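Local coordinates for nicotinate phosphoribosyltransferase (Porphyromonas gingivalis, PDB 2IM5), which probably catalyses the ATP-dependent formation of nicotinate mononucleotide from nicotinate and phosphoribosyl diphosphate, the entry step of NAD synthesis from nicotinate, at residues A[10-21]-A[113-122]; A[189-197]-A[203-211]. All coordinates share one frame; numbering follows the deposited sequence.

Interaction 1 (A[10-21]-A[113-122])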
# COMPACT_ATOMS: atom_id res chain seq x y z
N THR A 10 3.90 3.62 9.77
CA THR A 10 2.94 3.62 8.68
C THR A 10 3.70 3.23 7.41
O THR A 10 4.93 3.04 7.46
CB THR A 10 2.32 5.03 8.50
OG1 THR A 10 1.31 5.01 7.49
CG2 THR A 10 3.38 6.04 8.12
N ASP A 11 3.00 3.11 6.30
CA ASP A 11 3.64 2.75 5.04
C ASP A 11 4.25 3.94 4.32
O ASP A 11 3.74 5.05 4.38
CB ASP A 11 2.65 2.06 4.11
CG ASP A 11 2.38 0.63 4.52
OD1 ASP A 11 3.35 -0.13 4.69
OD2 ASP A 11 1.19 0.26 4.66
N LEU A 12 5.36 3.68 3.63
CA LEU A 12 6.05 4.73 2.89
C LEU A 12 5.12 5.46 1.92
O LEU A 12 5.13 6.69 1.84
CB LEU A 12 7.21 4.13 2.09
CG LEU A 12 7.86 5.09 1.09
CD1 LEU A 12 8.54 6.22 1.85
CD2 LEU A 12 8.87 4.33 0.23
N TYR A 13 4.29 4.71 1.20
CA TYR A 13 3.41 5.33 0.22
C TYR A 13 2.44 6.35 0.79
O TYR A 13 1.95 7.21 0.06
CB TYR A 13 2.67 4.25 -0.59
CG TYR A 13 1.49 3.60 0.10
CD1 TYR A 13 0.22 4.19 0.09
CD2 TYR A 13 1.62 2.36 0.73
CE1 TYR A 13 -0.88 3.57 0.68
CE2 TYR A 13 0.53 1.72 1.32
CZ TYR A 13 -0.72 2.33 1.29
OH TYR A 13 -1.81 1.70 1.86
N LYS A 14 2.16 6.28 2.09
CA LYS A 14 1.26 7.25 2.70
C LYS A 14 1.93 8.63 2.68
O LYS A 14 1.27 9.64 2.43
CB LYS A 14 0.93 6.84 4.14
CG LYS A 14 0.20 5.48 4.25
CD LYS A 14 -1.31 5.56 4.04
CE LYS A 14 -1.71 6.04 2.64
NZ LYS A 14 -3.18 5.91 2.38
N PHE A 15 3.24 8.66 2.90
CA PHE A 15 3.97 9.93 2.88
C PHE A 15 4.24 10.42 1.46
O PHE A 15 4.09 11.61 1.18
CB PHE A 15 5.31 9.82 3.62
CG PHE A 15 5.17 9.64 5.11
CD1 PHE A 15 4.26 10.38 5.83
CD2 PHE A 15 5.98 8.73 5.78
CE1 PHE A 15 4.15 10.24 7.22
CE2 PHE A 15 5.88 8.58 7.17
CZ PHE A 15 4.96 9.34 7.88
N THR A 16 4.64 9.52 0.56
CA THR A 16 4.92 9.94 -0.81
C THR A 16 3.66 10.41 -1.52
O THR A 16 3.69 11.38 -2.29
CB THR A 16 5.60 8.81 -1.63
OG1 THR A 16 4.75 7.65 -1.66
CG2 THR A 16 6.93 8.42 -0.99
N THR A 17 2.55 9.73 -1.28
CA THR A 17 1.29 10.14 -1.90
C THR A 17 0.77 11.35 -1.15
O THR A 17 0.15 12.24 -1.73
CB THR A 17 0.25 9.01 -1.84
OG1 THR A 17 0.85 7.81 -2.33
CG2 THR A 17 -0.97 9.35 -2.70
N GLY A 18 1.02 11.39 0.16
CA GLY A 18 0.58 12.51 0.96
C GLY A 18 1.21 13.81 0.48
O GLY A 18 0.54 14.84 0.43
N TYR A 19 2.50 13.77 0.14
CA TYR A 19 3.17 14.97 -0.34
C TYR A 19 2.68 15.30 -1.75
O TYR A 19 2.50 16.46 -2.09
CB TYR A 19 4.70 14.81 -0.35
CG TYR A 19 5.39 15.95 -1.06
CD1 TYR A 19 5.18 17.27 -0.66
CD2 TYR A 19 6.18 15.73 -2.19
CE1 TYR A 19 5.73 18.34 -1.37
CE2 TYR A 19 6.74 16.79 -2.90
CZ TYR A 19 6.51 18.09 -2.49
OH TYR A 19 7.04 19.13 -3.21
N ALA A 20 2.46 14.27 -2.56
CA ALA A 20 1.96 14.50 -3.91
C ALA A 20 0.63 15.25 -3.83
O ALA A 20 0.40 16.18 -4.60
CB ALA A 20 1.78 13.18 -4.65
N TYR A 21 -0.25 14.86 -2.90
CA TYR A 21 -1.53 15.56 -2.75
C TYR A 21 -1.30 16.99 -2.23
O TYR A 21 -1.90 17.95 -2.71
CB TYR A 21 -2.46 14.86 -1.74
CG TYR A 21 -3.01 13.51 -2.16
CD1 TYR A 21 -3.58 13.32 -3.41
CD2 TYR A 21 -3.01 12.45 -1.26
CE1 TYR A 21 -4.16 12.10 -3.76
CE2 TYR A 21 -3.58 11.22 -1.60
CZ TYR A 21 -4.16 11.05 -2.84
OH TYR A 21 -4.74 9.84 -3.15
N LEU A 113 -7.80 15.56 1.57
CA LEU A 113 -7.13 14.34 1.13
C LEU A 113 -5.68 14.17 1.61
O LEU A 113 -5.30 13.07 2.04
CB LEU A 113 -7.22 14.23 -0.39
CG LEU A 113 -6.73 12.96 -1.10
CD1 LEU A 113 -7.22 11.71 -0.38
CD2 LEU A 113 -7.26 12.96 -2.54
N TYR A 114 -4.88 15.23 1.55
CA TYR A 114 -3.49 15.10 1.98
C TYR A 114 -3.42 14.75 3.46
O TYR A 114 -2.45 14.16 3.92
CB TYR A 114 -2.69 16.38 1.67
CG TYR A 114 -3.01 17.59 2.52
CD1 TYR A 114 -2.39 17.78 3.76
CD2 TYR A 114 -3.94 18.53 2.09
CE1 TYR A 114 -2.70 18.89 4.56
CE2 TYR A 114 -4.25 19.64 2.87
CZ TYR A 114 -3.63 19.82 4.10
OH TYR A 114 -3.94 20.92 4.86
N ARG A 115 -4.47 15.10 4.21
CA ARG A 115 -4.51 14.79 5.63
C ARG A 115 -5.06 13.39 5.91
O ARG A 115 -4.38 12.56 6.51
CB ARG A 115 -5.38 15.79 6.39
CG ARG A 115 -4.82 17.20 6.51
CD ARG A 115 -5.69 18.00 7.47
NE ARG A 115 -5.66 17.41 8.80
CZ ARG A 115 -4.70 17.62 9.69
NH1 ARG A 115 -3.69 18.43 9.41
NH2 ARG A 115 -4.72 16.98 10.85
N VAL A 116 -6.28 13.12 5.46
CA VAL A 116 -6.92 11.83 5.74
C VAL A 116 -6.30 10.58 5.11
O VAL A 116 -6.54 9.47 5.58
CB VAL A 116 -8.43 11.85 5.42
CG1 VAL A 116 -9.10 12.99 6.19
CG2 VAL A 116 -8.67 12.00 3.93
N THR A 117 -5.49 10.75 4.07
CA THR A 117 -4.88 9.57 3.48
C THR A 117 -3.94 8.91 4.50
O THR A 117 -3.72 7.71 4.47
CB THR A 117 -4.08 9.94 2.20
OG1 THR A 117 -3.62 8.73 1.58
CG2 THR A 117 -2.88 10.82 2.54
N LEU A 118 -3.42 9.71 5.43
CA LEU A 118 -2.51 9.20 6.46
C LEU A 118 -3.16 8.28 7.50
O LEU A 118 -2.46 7.58 8.22
CB LEU A 118 -1.82 10.38 7.17
CG LEU A 118 -1.09 11.37 6.25
CD1 LEU A 118 -0.50 12.50 7.08
CD2 LEU A 118 0.02 10.65 5.47
N TRP A 119 -4.49 8.27 7.57
CA TRP A 119 -5.21 7.43 8.53
C TRP A 119 -5.23 5.94 8.15
O TRP A 119 -5.19 5.08 9.03
CB TRP A 119 -6.67 7.88 8.67
CG TRP A 119 -6.92 9.11 9.48
CD1 TRP A 119 -7.40 10.30 9.03
CD2 TRP A 119 -6.78 9.24 10.91
NE1 TRP A 119 -7.58 11.17 10.09
CE2 TRP A 119 -7.21 10.55 11.25
CE3 TRP A 119 -6.35 8.38 11.93
CZ2 TRP A 119 -7.21 11.02 12.57
CZ3 TRP A 119 -6.35 8.85 13.24
CH2 TRP A 119 -6.77 10.16 13.55
N GLU A 120 -5.30 5.64 6.86
CA GLU A 120 -5.42 4.26 6.38
C GLU A 120 -4.62 3.16 7.07
O GLU A 120 -5.20 2.28 7.72
CB GLU A 120 -5.14 4.17 4.88
CG GLU A 120 -5.50 2.78 4.31
CD GLU A 120 -4.71 2.41 3.07
OE1 GLU A 120 -3.93 3.26 2.58
OE2 GLU A 120 -4.86 1.27 2.57
N THR A 121 -3.30 3.17 6.88
CA THR A 121 -2.45 2.14 7.45
C THR A 121 -2.50 2.03 8.97
O THR A 121 -2.65 0.93 9.50
CB THR A 121 -0.98 2.32 6.97
OG1 THR A 121 -0.90 2.08 5.56
CG2 THR A 121 -0.06 1.33 7.68
N PRO A 122 -2.38 3.15 9.70
CA PRO A 122 -2.43 3.09 11.16
C PRO A 122 -3.75 2.48 11.66
O PRO A 122 -3.75 1.62 12.54
CB PRO A 122 -2.28 4.55 11.57
CG PRO A 122 -1.46 5.13 10.46
CD PRO A 122 -2.08 4.52 9.24
O HOH W 1 0.28 7.57 8.17
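The Tyr21 ring lies flat against Leu113, whose CG sits 3.5 Å from the ring centroid and almost on the ring normal, a CH-pi contact that suits a branched aliphatic residue; Thr117 OG1 lies at the ring's edge. Over one face of the Tyr13 ring, toward the rim, lies Lys14 CG, and at its edge the phenol OH donates to Glu120 OE1 (2.7 Å), coming from above the carboxylate plane. Tyr13 can do this because CG stands between its backbone N and carbonyl carbon (chi1 78°), which brings the phenol end to Glu120. Lys14, bent at chi2 and chi3, folds its chain toward the other segment. Its NZ donates to Thr117 O (2.8 Å), to Thr117 OG1 (3.0 Å) and, as a salt bridge, to the anti lone pair of Glu120 OE1 (2.8 Å); a second salt bridge, to Glu214, means that four oxygens share the ammonium group. Glu214 also hydrogen-bonds Tyr21 OH and Thr117 OG1, while Arg168 forms a salt bridge with Glu120 OE2. Farther along, Thr121 OG1 donates to Asp11 OD2 (2.9 Å), whose OD1 is hydrogen-bonded to Ser195 OG. Gly18, lacking a side chain, lets helix 12-24 come within 4.9 Å of Tyr114, CA to CA. The buried lysine is thus salt-bridged to two carboxylates, and Glu120 OE1 is gripped by two donors, Tyr13 OH and Lys14 NZ.

Interaction 2 (A[189-197]-A[203-211])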
# COMPACT_ATOMS: atom_id res chain seq x y z
N GLU A 189 21.55 -10.03 1.60
CA GLU A 189 21.27 -8.97 0.65
C GLU A 189 19.90 -9.12 -0.04
O GLU A 189 19.44 -8.20 -0.71
CB GLU A 189 22.37 -8.91 -0.41
CG GLU A 189 23.74 -8.52 0.15
CD GLU A 189 24.87 -8.64 -0.88
OE1 GLU A 189 24.84 -7.93 -1.91
OE2 GLU A 189 25.79 -9.46 -0.65
N SER A 190 19.25 -10.26 0.14
CA SER A 190 17.95 -10.46 -0.50
C SER A 190 16.88 -9.51 0.05
O SER A 190 15.92 -9.19 -0.63
CB SER A 190 17.49 -11.91 -0.35
OG SER A 190 17.11 -12.21 0.99
N LEU A 191 17.05 -9.07 1.29
CA LEU A 191 16.10 -8.14 1.90
C LEU A 191 16.38 -6.73 1.39
O LEU A 191 17.35 -6.10 1.79
CB LEU A 191 16.23 -8.17 3.43
CG LEU A 191 15.37 -7.15 4.19
CD1 LEU A 191 13.90 -7.48 3.98
CD2 LEU A 191 15.73 -7.17 5.69
N PHE A 192 15.53 -6.23 0.51
CA PHE A 192 15.72 -4.89 -0.02
C PHE A 192 15.42 -3.83 1.04
O PHE A 192 16.20 -2.90 1.25
CB PHE A 192 14.81 -4.66 -1.23
CG PHE A 192 14.94 -3.29 -1.83
CD1 PHE A 192 16.06 -2.95 -2.58
CD2 PHE A 192 13.98 -2.32 -1.59
CE1 PHE A 192 16.22 -1.66 -3.08
CE2 PHE A 192 14.12 -1.02 -2.08
CZ PHE A 192 15.25 -0.70 -2.83
N GLY A 193 14.28 -3.98 1.71
CA GLY A 193 13.91 -3.03 2.73
C GLY A 193 12.50 -3.29 3.22
O GLY A 193 11.95 -4.37 3.02
N THR A 194 11.90 -2.29 3.87
CA THR A 194 10.55 -2.43 4.39
C THR A 194 9.71 -1.19 4.09
O THR A 194 10.23 -0.08 3.95
CB THR A 194 10.54 -2.65 5.91
OG1 THR A 194 9.19 -2.74 6.38
CG2 THR A 194 11.24 -1.49 6.61
N SER A 195 8.40 -1.40 4.00
CA SER A 195 7.48 -0.33 3.73
C SER A 195 7.22 0.47 5.00
O SER A 195 6.88 1.66 4.94
CB SER A 195 6.17 -0.91 3.18
OG SER A 195 5.27 0.12 2.85
N ASN A 196 7.38 -0.19 6.15
CA ASN A 196 7.17 0.46 7.45
C ASN A 196 8.33 1.41 7.73
O ASN A 196 9.43 0.98 8.08
CB ASN A 196 7.08 -0.60 8.55
CG ASN A 196 6.64 -0.02 9.87
OD1 ASN A 196 7.19 0.98 10.34
ND2 ASN A 196 5.65 -0.65 10.49
N VAL A 197 8.07 2.71 7.60
CA VAL A 197 9.12 3.72 7.80
C VAL A 197 9.74 3.68 9.19
O VAL A 197 10.96 3.83 9.34
CB VAL A 197 8.58 5.13 7.50
CG1 VAL A 197 9.71 6.15 7.55
CG2 VAL A 197 7.91 5.14 6.13
N HIS A 203 15.55 -0.42 12.52
CA HIS A 203 16.47 -1.49 12.13
C HIS A 203 17.50 -1.13 11.07
O HIS A 203 18.21 -2.01 10.57
CB HIS A 203 15.66 -2.71 11.69
CG HIS A 203 14.81 -3.29 12.77
ND1 HIS A 203 15.35 -3.88 13.90
CD2 HIS A 203 13.47 -3.35 12.92
CE1 HIS A 203 14.36 -4.28 14.69
NE2 HIS A 203 13.21 -3.97 14.12
N GLY A 204 17.58 0.15 10.72
CA GLY A 204 18.56 0.59 9.74
C GLY A 204 18.40 -0.03 8.37
O GLY A 204 19.37 -0.45 7.76
N LEU A 205 17.16 -0.10 7.89
CA LEU A 205 16.88 -0.67 6.59
C LEU A 205 16.40 0.42 5.64
O LEU A 205 16.02 1.50 6.07
CB LEU A 205 15.79 -1.74 6.71
CG LEU A 205 16.07 -2.95 7.61
CD1 LEU A 205 14.79 -3.78 7.74
CD2 LEU A 205 17.20 -3.80 7.01
N ARG A 206 16.42 0.13 4.34
CA ARG A 206 15.93 1.06 3.34
C ARG A 206 14.40 1.01 3.39
O ARG A 206 13.82 -0.01 3.76
CB ARG A 206 16.36 0.63 1.93
CG ARG A 206 17.83 0.81 1.60
CD ARG A 206 18.07 0.48 0.12
NE ARG A 206 17.97 -0.95 -0.14
CZ ARG A 206 18.98 -1.81 -0.01
NH1 ARG A 206 20.18 -1.39 0.37
NH2 ARG A 206 18.79 -3.10 -0.25
N VAL A 207 13.74 2.12 3.04
CA VAL A 207 12.29 2.11 3.01
C VAL A 207 11.97 1.63 1.60
O VAL A 207 12.75 1.86 0.68
CB VAL A 207 11.67 3.51 3.23
CG1 VAL A 207 11.92 3.96 4.66
CG2 VAL A 207 12.26 4.51 2.24
N SER A 208 10.85 0.96 1.43
CA SER A 208 10.48 0.43 0.12
C SER A 208 8.98 0.56 -0.13
O SER A 208 8.17 0.30 0.76
CB SER A 208 10.91 -1.03 0.04
OG SER A 208 10.45 -1.66 -1.13
N GLY A 209 8.62 0.95 -1.34
CA GLY A 209 7.21 1.09 -1.67
C GLY A 209 6.99 1.74 -3.03
O GLY A 209 7.93 2.22 -3.66
N THR A 210 5.74 1.76 -3.48
CA THR A 210 5.40 2.36 -4.76
C THR A 210 4.19 3.26 -4.54
O THR A 210 3.60 3.23 -3.47
CB THR A 210 5.00 1.29 -5.80
OG1 THR A 210 3.77 0.68 -5.40
CG2 THR A 210 6.08 0.22 -5.91
N HIS A 211 3.82 4.04 -5.55
CA HIS A 211 2.63 4.88 -5.41
C HIS A 211 1.49 3.87 -5.27
O HIS A 211 1.59 2.74 -5.73
CB HIS A 211 2.44 5.77 -6.64
CG HIS A 211 1.90 5.04 -7.83
ND1 HIS A 211 0.61 4.56 -7.89
CD2 HIS A 211 2.48 4.70 -9.01
CE1 HIS A 211 0.42 3.95 -9.04
NE2 HIS A 211 1.53 4.02 -9.74
O HOH W 2 17.40 -2.48 3.67
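Strand 191-194 and the short, weakly bonded strand 206-207 are the parallel neighbours of a beta-alpha-beta crossover through helix 197-203, within the family region classed with TIM barrels. Thr194 occupies the centre of the pairing: its N donates to Arg206 O (3.0 Å, 159° at the hydrogen), and its O accepts from Ser208 N (2.8 Å). Gly193 suits the close approach, since a CB there would run into Arg206 O. On one flank Leu191 CD2 meets Leu205 CD2 at 3.9 Å, the two leucine side chains crossing at about a right angle; Val197 and Val207 touch through their CG1 methyls. Thr194 OG1 also accepts from Asn196 N, forming an ST turn that leads into the helix, whose N-cap is Asn196. Ser208 is small enough to fit at the edge of the Phe192 ring, with CB in the ring plane, and its OG is hydrogen-bonded to Ser163 on strand 162-164. The long Arg206 chain bends at chi3 (-72°) and places NE over one face of that ring, toward its rim, in an off-centre cation-pi contact, the guanidinium and ring planes 50° apart. Its NE lies 3.5 Å from Phe192 CE1, while a water bridges Arg206 N and Phe192 O.

Interaction 1 comes first along the chain and closes before interaction 2 opens; their centres lie about 17 Å apart. The first falls in the N-terminal domain of the family and joins helix 12-24 to helices 113-116 and 120-134, whereas the second belongs to the TIM-barrel-related region and pairs strands of the parallel sheet. They nevertheless touch where 10-21 meets the chain just beyond the end of strand 191-194: Asp11 OD1 and Ser195 OG are 2.7 Å apart and Leu12 N and Ser195 O 2.9 Å, both probable hydrogen bonds. Tyr13 and Leu12 also pack on Thr210 and Gly209. The residues leading into helix 12-24 and its first turn thus connect the helices of interaction 1 to the edge of the parallel sheet.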